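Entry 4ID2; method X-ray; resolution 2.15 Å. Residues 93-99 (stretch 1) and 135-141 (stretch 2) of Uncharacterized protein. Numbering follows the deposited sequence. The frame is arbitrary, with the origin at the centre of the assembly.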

ATOM      1  N   ASP A  93      16.622 -11.406  10.192  1.00 48.28           N
ATOM      2  CA  ASP A  93      15.741 -11.303  11.370  1.00 47.99           C
ATOM      3  C   ASP A  93      14.260 -11.160  10.985  1.00 51.16           C
ATOM      4  O   ASP A  93      13.404 -11.299  11.854  1.00 51.19           O
ATOM      5  CB  ASP A  93      16.126 -10.105  12.255  1.00 48.25           C
ATOM      6  CG  ASP A  93      17.394 -10.345  13.027  1.00 56.70           C
ATOM      7  OD1 ASP A  93      17.354 -11.124  13.995  1.00 60.29           O
ATOM      8  OD2 ASP A  93      18.432  -9.783  12.642  1.00 59.27           O
ATOM      9  N   PHE A  94      13.965 -10.847   9.708  1.00 48.14           N
ATOM     10  CA  PHE A  94      12.616 -10.698   9.174  1.00 48.11           C
ATOM     11  C   PHE A  94      12.235 -11.889   8.269  1.00 53.54           C
ATOM     12  O   PHE A  94      11.238 -11.809   7.562  1.00 53.47           O
ATOM     13  CB  PHE A  94      12.529  -9.374   8.384  1.00 48.99           C
ATOM     14  CG  PHE A  94      12.937  -8.157   9.192  1.00 49.74           C
ATOM     15  CD1 PHE A  94      14.265  -7.761   9.261  1.00 53.24           C
ATOM     16  CD2 PHE A  94      11.996  -7.425   9.901  1.00 51.30           C
ATOM     17  CE1 PHE A  94      14.644  -6.658  10.033  1.00 53.20           C
ATOM     18  CE2 PHE A  94      12.380  -6.321  10.673  1.00 53.22           C
ATOM     19  CZ  PHE A  94      13.702  -5.949  10.734  1.00 51.33           C
ATOM     20  N   SER A  95      13.000 -13.003   8.314  1.00 53.15           N
ATOM     21  CA  SER A  95      12.740 -14.199   7.501  1.00 55.68           C
ATOM     22  C   SER A  95      11.391 -14.853   7.832  1.00 62.38           C
ATOM     23  O   SER A  95      10.818 -15.513   6.964  1.00 64.25           O
ATOM     24  CB  SER A  95      13.855 -15.226   7.676  1.00 59.89           C
ATOM     25  OG  SER A  95      13.961 -15.670   9.019  1.00 66.67           O
ATOM     26  N   SER A  96      10.885 -14.671   9.063  1.00 58.74           N
ATOM     27  CA  SER A  96       9.598 -15.225   9.476  1.00 60.29           C
ATOM     28  C   SER A  96       8.401 -14.490   8.844  1.00 64.45           C
ATOM     29  O   SER A  96       7.319 -15.068   8.824  1.00 66.11           O
ATOM     30  CB  SER A  96       9.465 -15.180  10.996  1.00 63.65           C
ATOM     31  OG  SER A  96       9.593 -13.849  11.474  1.00 72.52           O
ATOM     32  N   VAL A  97       8.567 -13.236   8.359  1.00 59.36           N
ATOM     33  CA  VAL A  97       7.450 -12.465   7.783  1.00 59.03           C
ATOM     34  C   VAL A  97       7.747 -11.899   6.358  1.00 62.57           C
ATOM     35  O   VAL A  97       6.938 -11.123   5.861  1.00 62.22           O
ATOM     36  CB  VAL A  97       7.009 -11.328   8.751  1.00 61.22           C
ATOM     37  CG1 VAL A  97       6.582 -11.898  10.103  1.00 61.58           C
ATOM     38  CG2 VAL A  97       8.097 -10.268   8.937  1.00 58.93           C
ATOM     39  N   VAL A  98       8.860 -12.295   5.699  1.00 59.56           N
ATOM     40  CA  VAL A  98       9.205 -11.850   4.336  1.00 59.69           C
ATOM     41  C   VAL A  98       9.634 -13.080   3.541  1.00 67.43           C
ATOM     42  O   VAL A  98      10.439 -13.868   4.043  1.00 67.29           O
ATOM     43  CB  VAL A  98      10.304 -10.753   4.319  1.00 61.26           C
ATOM     44  CG1 VAL A  98      10.579 -10.282   2.892  1.00 61.61           C
ATOM     45  CG2 VAL A  98       9.915  -9.572   5.203  1.00 58.87           C
ATOM     46  N   ASP A  99       9.106 -13.256   2.313  1.00 67.40           N
ATOM     47  CA  ASP A  99       9.444 -14.435   1.500  1.00 70.82           C
ATOM     48  C   ASP A  99      10.921 -14.406   1.078  1.00 74.95           C
ATOM     49  O   ASP A  99      11.455 -13.342   0.774  1.00 73.30           O
ATOM     50  CB  ASP A  99       8.515 -14.579   0.278  1.00 75.36           C
ATOM     51  CG  ASP A  99       8.619 -13.503  -0.784  1.00 91.03           C
ATOM     52  OD1 ASP A  99       8.733 -12.309  -0.415  1.00 90.05           O
ATOM     53  OD2 ASP A  99       8.530 -13.846  -1.974  1.00101.46           O
ATOM     54  N   TYR A 135      11.409  -0.072  -1.548  1.00 56.21           N
ATOM     55  CA  TYR A 135      11.723  -0.693  -0.265  1.00 54.17           C
ATOM     56  C   TYR A 135      10.464  -1.221   0.399  1.00 52.92           C
ATOM     57  O   TYR A 135       9.358  -0.754   0.118  1.00 52.06           O
ATOM     58  CB  TYR A 135      12.480   0.269   0.660  1.00 55.10           C
ATOM     59  CG  TYR A 135      11.663   1.445   1.132  1.00 57.46           C
ATOM     60  CD1 TYR A 135      11.006   1.417   2.356  1.00 58.51           C
ATOM     61  CD2 TYR A 135      11.581   2.606   0.375  1.00 59.63           C
ATOM     62  CE1 TYR A 135      10.279   2.511   2.813  1.00 59.69           C
ATOM     63  CE2 TYR A 135      10.834   3.699   0.808  1.00 60.71           C
ATOM     64  CZ  TYR A 135      10.191   3.655   2.035  1.00 68.12           C
ATOM     65  OH  TYR A 135       9.444   4.731   2.472  1.00 70.06           O
HETATM   66  N   MSE A 136      10.645  -2.206   1.282  1.00 46.53           N
HETATM   67  CA  MSE A 136       9.548  -2.882   1.948  1.00 44.57           C
HETATM   68  C   MSE A 136       9.444  -2.416   3.390  1.00 50.48           C
HETATM   69  O   MSE A 136      10.385  -2.603   4.146  1.00 49.34           O
HETATM   70  CB  MSE A 136       9.765  -4.389   1.889  1.00 46.11           C
HETATM   71  CG  MSE A 136       8.677  -5.185   2.564  1.00 51.18           C
HETATM   72 SE   MSE A 136       9.131  -7.041   2.404  0.75 57.61          SE
HETATM   73  CE  MSE A 136       8.059  -7.368   0.693  1.00 57.64           C
ATOM     74  N   PRO A 137       8.294  -1.852   3.803  1.00 49.74           N
ATOM     75  CA  PRO A 137       8.152  -1.415   5.199  1.00 48.74           C
ATOM     76  C   PRO A 137       7.911  -2.592   6.144  1.00 53.48           C
ATOM     77  O   PRO A 137       7.128  -3.494   5.833  1.00 55.10           O
ATOM     78  CB  PRO A 137       6.943  -0.473   5.145  1.00 50.68           C
ATOM     79  CG  PRO A 137       6.139  -0.963   4.004  1.00 56.47           C
ATOM     80  CD  PRO A 137       7.080  -1.558   3.014  1.00 52.48           C
ATOM     81  N   LEU A 138       8.630  -2.611   7.271  1.00 48.76           N
ATOM     82  CA  LEU A 138       8.529  -3.639   8.317  1.00 48.46           C
ATOM     83  C   LEU A 138       8.527  -2.932   9.674  1.00 51.50           C
ATOM     84  O   LEU A 138       8.776  -1.723   9.716  1.00 49.63           O
ATOM     85  CB  LEU A 138       9.717  -4.624   8.217  1.00 48.41           C
ATOM     86  CG  LEU A 138       9.944  -5.293   6.853  1.00 53.67           C
ATOM     87  CD1 LEU A 138      11.425  -5.554   6.594  1.00 53.75           C
ATOM     88  CD2 LEU A 138       9.143  -6.565   6.727  1.00 55.86           C
ATOM     89  N   SER A 139       8.281  -3.650  10.780  1.00 49.40           N
ATOM     90  CA  SER A 139       8.318  -3.004  12.099  1.00 48.80           C
ATOM     91  C   SER A 139       8.845  -3.933  13.197  1.00 52.12           C
ATOM     92  O   SER A 139       8.717  -5.150  13.089  1.00 52.65           O
ATOM     93  CB  SER A 139       6.942  -2.480  12.486  1.00 52.42           C
ATOM     94  OG  SER A 139       5.987  -3.521  12.455  1.00 60.76           O
ATOM     95  N   ILE A 140       9.509  -3.337  14.217  1.00 47.27           N
ATOM     96  CA  ILE A 140      10.066  -4.031  15.388  1.00 46.22           C
ATOM     97  C   ILE A 140       9.400  -3.424  16.604  1.00 48.70           C
ATOM     98  O   ILE A 140       9.470  -2.204  16.764  1.00 48.78           O
ATOM     99  CB  ILE A 140      11.614  -3.875  15.486  1.00 48.38           C
ATOM    100  CG1 ILE A 140      12.348  -4.285  14.192  1.00 48.68           C
ATOM    101  CG2 ILE A 140      12.188  -4.625  16.697  1.00 49.68           C
ATOM    102  CD1 ILE A 140      13.604  -3.500  13.998  1.00 51.79           C
ATOM    103  N   THR A 141       8.763  -4.234  17.453  1.00 44.10           N
ATOM    104  CA  THR A 141       8.128  -3.735  18.677  1.00 44.07           C
ATOM    105  C   THR A 141       8.903  -4.298  19.857  1.00 47.38           C
ATOM    106  O   THR A 141       9.091  -5.510  19.921  1.00 47.89           O
ATOM    107  CB  THR A 141       6.642  -4.099  18.710  1.00 49.87           C
ATOM    108  OG1 THR A 141       6.031  -3.601  17.518  1.00 45.64           O
ATOM    109  CG2 THR A 141       5.922  -3.528  19.935  1.00 48.07           C
TER

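The contact between these two stretches is made by apolar side chains; no hydrogen bond crosses it. Residues 135-141 belong to a strand, while residues 93-99 form an irregular segment that lies against it, and the two together bury 268 Å² of surface. Packing of this kind depends on the fit of side-chain shapes, and most of the fit is supplied by Leu138, Phe94 and Val98.

Leu138 is the centre of the arrangement. Its CA-to-CB bond points toward the loop, and its branched end reaches three residues there. CD1 lies over one face of the Phe94 ring, 4.2 Å from the ring centroid and 23° off the ring normal, a CH-pi contact in which a methyl group meets the aromatic electron cloud; the closest pair is Leu138 CD1 to Phe94 CD2, at 3.8 Å. The other methyl, Leu138 CD2, turns to the valines, 3.5 Å from Val98 CG2 and 4.4 Å from Val97 CG2. A leucine suits this position because its two terminal methyls diverge from CG, so that one can cover the aromatic ring while the other fills the space beside the valines.

Phe94 covers almost as much surface as Leu138, 70 Å² against 71 Å². With chi1 near -55° (m), its ring extends from a CB already directed toward the strand, and its breadth lets it touch two strand residues at once. Beyond Leu138 it meets Ile140, where Phe94 CE2 lies 4.1 Å from Ile140 CG1. The CA-to-CB bond of Ile140 points sideways, but the end of the side chain comes nearer the loop. A flat, wholly apolar ring is well suited to such a buried site, since it spans neighbouring aliphatic groups without bringing in a polar atom that would need a partner.

Val98 extends the contact toward the start of the strand segment. In its t rotamer, Val98 sets CG2 against Leu138 and also near Met136, a selenomethionine, whose selenium atom SE is closest to Val98 CG1, at 3.6 Å. The long, unbranched Met136 side chain is extended through chi1 and chi2, both t, which carries the large, polarizable selenium out to the compact valine.

The loop's own backbone helps to fold it, with Val97 N donating to Phe94 O at 3.1 Å. Between these two residues, Ser95 and Ser96 are exposed and make no contact with the strand, as befits small polar side chains, while the apolar residues flanking them in sequence meet Leu138.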